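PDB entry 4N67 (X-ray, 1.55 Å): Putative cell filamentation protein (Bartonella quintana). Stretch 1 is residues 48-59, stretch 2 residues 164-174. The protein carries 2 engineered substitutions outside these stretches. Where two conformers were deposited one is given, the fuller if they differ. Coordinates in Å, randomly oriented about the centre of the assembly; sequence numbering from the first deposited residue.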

# COMPACT_ATOMS: atom_id res chain seq x y z
N PHE A 48 -2.58 -0.21 14.72
CA PHE A 48 -1.36 0.39 14.17
C PHE A 48 -1.43 1.90 14.20
O PHE A 48 -0.39 2.57 14.38
CB PHE A 48 -1.06 -0.10 12.75
CG PHE A 48 0.29 0.33 12.23
CD1 PHE A 48 1.43 -0.37 12.57
CD2 PHE A 48 0.43 1.42 11.40
CE1 PHE A 48 2.66 0.02 12.11
CE2 PHE A 48 1.65 1.80 10.92
CZ PHE A 48 2.78 1.11 11.28
N ARG A 49 -2.63 2.46 14.11
CA ARG A 49 -2.80 3.92 14.17
C ARG A 49 -2.30 4.53 15.48
O ARG A 49 -1.92 5.70 15.49
CB ARG A 49 -4.26 4.34 13.89
CG ARG A 49 -4.64 4.25 12.44
CD ARG A 49 -6.12 4.51 12.21
NE ARG A 49 -6.45 4.27 10.83
CZ ARG A 49 -7.26 3.34 10.35
NH1 ARG A 49 -8.02 2.58 11.14
NH2 ARG A 49 -7.36 3.20 9.03
N LEU A 50 -2.25 3.74 16.55
CA LEU A 50 -1.75 4.20 17.85
C LEU A 50 -0.24 4.37 17.88
O LEU A 50 0.28 5.03 18.80
CB LEU A 50 -2.17 3.23 18.96
CG LEU A 50 -3.68 2.98 19.09
CD1 LEU A 50 -3.94 1.90 20.14
CD2 LEU A 50 -4.46 4.24 19.41
N GLU A 51 0.47 3.81 16.90
CA GLU A 51 1.93 3.94 16.85
C GLU A 51 2.37 5.28 16.29
O GLU A 51 1.74 5.82 15.40
CB GLU A 51 2.52 2.78 16.04
CG GLU A 51 2.22 1.41 16.65
CD GLU A 51 2.75 1.23 18.07
OE1 GLU A 51 3.80 1.83 18.40
OE2 GLU A 51 2.12 0.47 18.86
N PRO A 52 3.46 5.84 16.83
CA PRO A 52 3.93 7.13 16.30
C PRO A 52 4.48 7.01 14.90
O PRO A 52 5.08 5.97 14.57
CB PRO A 52 5.04 7.54 17.28
CG PRO A 52 5.43 6.30 17.97
CD PRO A 52 4.29 5.34 17.92
N PRO A 53 4.27 8.05 14.05
CA PRO A 53 4.93 8.07 12.75
C PRO A 53 6.44 8.04 12.94
O PRO A 53 6.92 8.66 13.87
CB PRO A 53 4.52 9.41 12.14
CG PRO A 53 3.36 9.89 12.94
CD PRO A 53 3.45 9.25 14.29
N PRO A 54 7.16 7.37 12.04
CA PRO A 54 8.61 7.32 12.06
C PRO A 54 9.23 8.64 11.56
O PRO A 54 8.53 9.48 10.95
CB PRO A 54 8.90 6.14 11.12
CG PRO A 54 7.89 6.33 10.07
CD PRO A 54 6.64 6.70 10.84
N GLY A 55 10.52 8.83 11.79
CA GLY A 55 11.27 9.94 11.20
C GLY A 55 11.57 9.71 9.72
O GLY A 55 11.71 10.69 8.96
N LYS A 56 11.70 8.43 9.32
CA LYS A 56 11.96 8.07 7.92
C LYS A 56 10.79 7.31 7.31
O LYS A 56 10.38 6.24 7.81
CB LYS A 56 13.16 7.14 7.78
CG LYS A 56 14.51 7.73 8.03
CD LYS A 56 15.55 6.69 7.61
CE LYS A 56 16.90 7.00 8.19
NZ LYS A 56 17.38 8.33 7.75
N PHE A 57 10.26 7.84 6.22
CA PHE A 57 9.17 7.19 5.49
C PHE A 57 9.79 6.50 4.30
O PHE A 57 9.93 7.06 3.20
CB PHE A 57 8.10 8.22 5.10
CG PHE A 57 7.29 8.67 6.28
CD1 PHE A 57 7.68 9.72 7.07
CD2 PHE A 57 6.11 8.00 6.59
CE1 PHE A 57 6.93 10.09 8.17
CE2 PHE A 57 5.38 8.35 7.69
CZ PHE A 57 5.77 9.40 8.47
N ASP A 58 10.28 5.28 4.53
CA ASP A 58 11.07 4.57 3.54
C ASP A 58 10.50 3.19 3.21
O ASP A 58 9.43 2.79 3.72
CB ASP A 58 12.53 4.48 4.01
CG ASP A 58 12.72 3.76 5.36
OD1 ASP A 58 11.75 3.22 5.90
OD2 ASP A 58 13.90 3.76 5.85
N ALA A 59 11.17 2.46 2.33
CA ALA A 59 10.68 1.13 1.95
C ALA A 59 10.59 0.19 3.15
O ALA A 59 9.69 -0.65 3.25
CB ALA A 59 11.56 0.55 0.87
N ARG A 164 -2.35 2.93 1.88
CA ARG A 164 -3.24 3.88 2.56
C ARG A 164 -2.73 4.18 3.97
O ARG A 164 -2.72 5.33 4.40
CB ARG A 164 -4.70 3.41 2.59
CG ARG A 164 -5.32 3.43 1.23
CD ARG A 164 -6.81 3.14 1.22
NE ARG A 164 -7.19 1.80 1.62
CZ ARG A 164 -7.27 0.74 0.83
NH1 ARG A 164 -7.71 -0.41 1.33
NH2 ARG A 164 -6.96 0.79 -0.46
N MET A 165 -2.26 3.17 4.71
CA MET A 165 -1.74 3.42 6.04
C MET A 165 -0.45 4.25 5.98
O MET A 165 -0.22 5.14 6.78
CB MET A 165 -1.48 2.11 6.80
CG MET A 165 -1.00 2.31 8.21
SD MET A 165 -2.11 3.29 9.24
CE MET A 165 -3.51 2.21 9.37
N PHE A 166 0.41 3.95 5.01
CA PHE A 166 1.61 4.75 4.84
C PHE A 166 1.23 6.23 4.68
O PHE A 166 1.83 7.11 5.29
CB PHE A 166 2.39 4.21 3.62
CG PHE A 166 3.70 4.90 3.33
CD1 PHE A 166 3.75 6.04 2.54
CD2 PHE A 166 4.89 4.31 3.74
CE1 PHE A 166 4.96 6.63 2.25
CE2 PHE A 166 6.11 4.89 3.43
CZ PHE A 166 6.12 6.05 2.68
N MET A 167 0.22 6.49 3.86
CA MET A 167 -0.23 7.87 3.67
C MET A 167 -0.81 8.48 4.92
O MET A 167 -0.55 9.65 5.22
CB MET A 167 -1.28 7.98 2.57
CG MET A 167 -0.80 7.52 1.23
SD MET A 167 0.73 8.23 0.64
CE MET A 167 0.35 9.98 0.62
N GLU A 168 -1.58 7.70 5.68
CA GLU A 168 -2.13 8.24 6.92
C GLU A 168 -1.02 8.72 7.84
O GLU A 168 -1.09 9.80 8.42
CB GLU A 168 -2.95 7.19 7.66
CG GLU A 168 -4.28 6.78 7.02
CD GLU A 168 -5.12 5.88 7.94
OE1 GLU A 168 -5.06 6.07 9.16
OE2 GLU A 168 -5.82 5.01 7.39
N LYS A 169 0.04 7.92 7.96
CA LYS A 169 1.11 8.27 8.87
C LYS A 169 2.00 9.38 8.33
O LYS A 169 2.44 10.26 9.07
CB LYS A 169 1.92 7.02 9.24
CG LYS A 169 1.15 6.08 10.16
CD LYS A 169 1.11 6.61 11.60
CE LYS A 169 -0.06 6.05 12.39
NZ LYS A 169 -0.37 6.86 13.59
N LEU A 170 2.25 9.38 7.02
CA LEU A 170 2.98 10.48 6.38
C LEU A 170 2.23 11.80 6.60
O LEU A 170 2.81 12.82 6.98
CB LEU A 170 3.12 10.20 4.89
CG LEU A 170 3.92 11.21 4.07
CD1 LEU A 170 5.38 11.26 4.48
CD2 LEU A 170 3.77 10.89 2.58
N GLY A 171 0.92 11.77 6.37
CA GLY A 171 0.08 12.93 6.64
C GLY A 171 0.19 13.42 8.07
O GLY A 171 0.42 14.60 8.34
N GLN A 172 0.06 12.47 9.00
CA GLN A 172 0.09 12.77 10.41
C GLN A 172 1.37 13.48 10.80
O GLN A 172 1.35 14.49 11.53
CB GLN A 172 -0.10 11.51 11.24
CG GLN A 172 -0.13 11.73 12.75
CD GLN A 172 -0.21 10.43 13.51
OE1 GLN A 172 -0.34 9.34 12.93
NE2 GLN A 172 -0.11 10.51 14.83
N ALA A 173 2.48 13.00 10.29
CA ALA A 173 3.74 13.63 10.62
C ALA A 173 3.90 15.02 9.97
O ALA A 173 4.71 15.83 10.45
CB ALA A 173 4.89 12.72 10.26
N ALA A 174 3.14 15.29 8.90
CA ALA A 174 3.19 16.57 8.17
C ALA A 174 2.15 17.54 8.66
O ALA A 174 2.08 18.66 8.11
CB ALA A 174 3.01 16.34 6.68
O HOH W 1 -0.10 7.99 16.43

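Stretch 1, an irregular segment, packs along the helix of stretch 2, and together they bury 684 Å² of surface. At the apolar centre lies Phe57, whose buried ring is contacted by side chains one helical turn apart. Leu170 places CD1 over one face, 3.8 Å from the centroid of the Phe57 ring and nearly along its normal, a CH-pi contact suited to a branched aliphatic chain. Phe166, one turn earlier, receives the edge of Phe57 on its own face; the planes stand at 84°, and Phe57 CB lies 3.8 Å from Phe166 CZ. Ala173 is small enough to let both Phe57 and Pro53 approach: its CB is 3.9 Å from Phe57 CZ and 3.8 Å from Pro53 CB. Pro53, compact and apolar, lies where the backbones come close, its CA 5.4 Å from the CA of Lys169.

A second apolar patch forms where Phe48 meets Met165, with Phe48 CD2 3.6 Å from Met165 CG. The flexible methionine also puts its sulfur near the edge of the Phe48 ring and its CE over one face of the Arg49 guanidinium.

Lys169 leads from this apolar interior to the polar edge. Its long chain passes Phe48 and Pro53 before its ammonium donates hydrogen bonds from NZ to Arg49 O (2.7 Å) and Glu51 O (3.0 Å), carbonyls of the irregular segment. A third, from Lys169 NZ to Gln172 OE1 (2.6 Å), is made within the helix. Water 1 extends the network, donating to Glu51 O and accepting from Gln172 NE2, both at 3.0 Å.

At the polar edge, the exposed Arg49 reaches the partly exposed Glu168 in a two-pronged salt bridge: Arg49 NE to Glu168 OE1 is 2.8 Å and Arg49 NH2 to Glu168 OE2 is 2.9 Å, both nearly linear. The planar guanidinium matches the two carboxylate oxygens.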